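Long-range contact in conserved hypothetical protein, putative anti-sigma factor (Parabacteroides distasonis, PDB 4M0N), which is of unknown function but probably acts as an anti-sigma factor, this chain being the FecR-family portion of a longer protein: residues H42-T47 with T153-G158. The protein carries 1 engineered substitution. Sequence-based numbering, arbitrary orientation.
Sequences HLNAGT and TAWLQG. With MG (magnesium ion), chain B.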
loop_
_atom_site.group_PDB
_atom_site.type_symbol
_atom_site.label_atom_id
_atom_site.label_comp_id
_atom_site.label_asym_id
_atom_site.label_seq_id
_atom_site.Cartn_x
_atom_site.Cartn_y
_atom_site.Cartn_z
ATOM N N HIS A 42 -5.311 10.261 -1.153
ATOM C CA HIS A 42 -4.748 10.103 0.200
ATOM C C HIS A 42 -3.439 9.354 0.056
ATOM O O HIS A 42 -3.410 8.268 -0.552
ATOM C CB HIS A 42 -5.655 9.256 1.049
ATOM C CG HIS A 42 -6.919 9.923 1.469
ATOM N ND1 HIS A 42 -7.990 10.094 0.618
ATOM C CD2 HIS A 42 -7.314 10.387 2.675
ATOM C CE1 HIS A 42 -8.980 10.680 1.273
ATOM N NE2 HIS A 42 -8.601 10.855 2.526
ATOM N N LEU A 43 -2.356 9.924 0.608
ATOM C CA LEU A 43 -1.025 9.347 0.485
ATOM C C LEU A 43 -0.570 8.819 1.827
ATOM O O LEU A 43 -0.613 9.536 2.823
ATOM C CB LEU A 43 -0.040 10.395 -0.004
ATOM C CG LEU A 43 -0.275 10.914 -1.409
ATOM C CD1 LEU A 43 -1.240 12.083 -1.409
ATOM C CD2 LEU A 43 1.080 11.318 -1.967
ATOM N N ASN A 44 -0.132 7.561 1.853
ATOM C CA ASN A 44 0.321 6.922 3.081
ATOM C C ASN A 44 1.788 7.273 3.319
ATOM O O ASN A 44 2.475 7.778 2.431
ATOM C CB ASN A 44 0.126 5.430 2.986
ATOM C CG ASN A 44 0.063 4.750 4.352
ATOM O OD1 ASN A 44 0.120 5.427 5.399
ATOM N ND2 ASN A 44 -0.053 3.425 4.347
ATOM N N ALA A 45 2.239 7.012 4.535
ATOM C CA ALA A 45 3.600 7.229 4.974
ATOM C C ALA A 45 4.612 6.674 3.983
ATOM O O ALA A 45 4.496 5.528 3.542
ATOM C CB ALA A 45 3.799 6.509 6.327
ATOM N N GLY A 46 5.591 7.491 3.607
ATOM C CA GLY A 46 6.693 6.982 2.785
ATOM C C GLY A 46 6.504 7.097 1.299
ATOM O O GLY A 46 7.286 6.520 0.507
ATOM N N THR A 47 5.442 7.784 0.909
ATOM C CA THR A 47 5.019 7.856 -0.489
ATOM C C THR A 47 5.401 9.141 -1.167
ATOM O O THR A 47 5.417 10.201 -0.549
ATOM C CB THR A 47 3.506 7.704 -0.541
ATOM O OG1 THR A 47 3.178 6.471 0.095
ATOM C CG2 THR A 47 2.968 7.759 -1.932
ATOM N N THR A 153 -7.927 -0.434 2.854
ATOM C CA THR A 153 -7.786 1.009 2.959
ATOM C C THR A 153 -8.054 1.502 4.383
ATOM O O THR A 153 -8.365 2.643 4.568
ATOM C CB THR A 153 -8.708 1.756 1.961
ATOM O OG1 THR A 153 -10.097 1.450 2.188
ATOM C CG2 THR A 153 -8.320 1.371 0.538
ATOM N N ALA A 154 -7.911 0.609 5.359
ATOM C CA ALA A 154 -8.113 0.979 6.761
ATOM C C ALA A 154 -7.051 1.974 7.192
ATOM O O ALA A 154 -7.257 2.760 8.128
ATOM C CB ALA A 154 -8.047 -0.248 7.638
ATOM N N TRP A 155 -5.907 1.900 6.533
ATOM C CA TRP A 155 -4.830 2.840 6.791
ATOM C C TRP A 155 -5.281 4.299 6.756
ATOM O O TRP A 155 -4.758 5.116 7.488
ATOM C CB TRP A 155 -3.627 2.582 5.884
ATOM C CG TRP A 155 -3.779 2.952 4.421
ATOM C CD1 TRP A 155 -4.090 2.108 3.397
ATOM C CD2 TRP A 155 -3.597 4.251 3.832
ATOM N NE1 TRP A 155 -4.133 2.801 2.208
ATOM C CE2 TRP A 155 -3.834 4.121 2.447
ATOM C CE3 TRP A 155 -3.266 5.511 4.341
ATOM C CZ2 TRP A 155 -3.696 5.193 1.571
ATOM C CZ3 TRP A 155 -3.163 6.575 3.467
ATOM C CH2 TRP A 155 -3.387 6.409 2.103
ATOM N N LEU A 156 -6.271 4.617 5.923
ATOM C CA LEU A 156 -6.819 5.959 5.843
ATOM C C LEU A 156 -7.252 6.477 7.222
ATOM O O LEU A 156 -7.080 7.659 7.497
ATOM C CB LEU A 156 -8.040 5.974 4.906
ATOM C CG LEU A 156 -7.767 5.547 3.452
ATOM C CD1 LEU A 156 -9.059 5.362 2.664
ATOM C CD2 LEU A 156 -6.893 6.550 2.774
ATOM N N GLN A 157 -7.768 5.571 8.061
ATOM C CA GLN A 157 -8.307 5.911 9.398
ATOM C C GLN A 157 -7.384 5.426 10.514
ATOM O O GLN A 157 -7.802 5.380 11.676
ATOM C CB GLN A 157 -9.703 5.286 9.594
ATOM C CG GLN A 157 -10.769 5.775 8.623
ATOM C CD GLN A 157 -10.794 5.014 7.303
ATOM O OE1 GLN A 157 -10.483 3.823 7.246
ATOM N NE2 GLN A 157 -11.168 5.706 6.232
ATOM N N GLY A 158 -6.144 5.070 10.163
ATOM C CA GLY A 158 -5.158 4.581 11.112
ATOM C C GLY A 158 -5.259 3.103 11.444
ATOM O O GLY A 158 -4.708 2.646 12.439
HETATM MG MG MG B . 9.214 5.767 0.504
HETATM O O HOH W 1 9.501 6.855 -1.157
HETATM O O HOH W 2 8.837 4.066 -0.546
HETATM O O HOH W 3 9.838 7.423 1.733
HETATM O O HOH W 4 11.297 5.136 0.566
HETATM O O HOH W 5 8.913 4.706 2.225
#
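Asn44, whose side chain stacks on Trp155, presents a backbone O that Thr47 meets twice, with OG1 at 2.8 Å and through a weak bond from its N at 3.3 Å. This closes the type II beta turn Asn44-Thr47, which directly follows strand 40-43 of the antiparallel sheet in the FecR region. Trp155 comes from the 3-10 segment that follows helix 149-152. No hydrogen bond joins the two segments, and the 238 Å² buried between them comes largely from the indole, with Leu156 against His42 adding to it. The Asn44 amide and the Trp155 ring are stacked nearly parallel, their planes 10° apart, with Asn44 CG 3.4 Å from Trp155 CE3. Asn44 CB adds a CH-pi contact, 3.6 Å from the centroid of the six-membered ring and 16° off its normal. Bonds at both ends probably help hold the amide's rotation: ND2 bonds Glu67 OE1, and OD1 accepts a weak bond from Ala45 N. The opposite face of the indole carries Leu156 CD2, 3.5 Å above the plane and displaced toward the rim. That methyl also lies 3.4 Å from His42 CB, on strand 40-43, where the two side chains cross at about a right angle. At the ring edge, His42 O lies 3.2 Å from Trp155 CH2. Chi1 of 72° puts Trp155 CG between its own backbone N and carbonyl carbon, starting the ring toward 42-47; NE1 bonds Asn97 OD1. An alanine at Trp155 would probably open a gap between Asn44 and Leu156 CD2, leaving the amide without its stacking partner and Asn97 OD1 without the indole donor. At the turn's far side, Gly46 O binds magnesium at 2.1 Å, five waters completing six-fold coordination, with water 4 trans to this carbonyl.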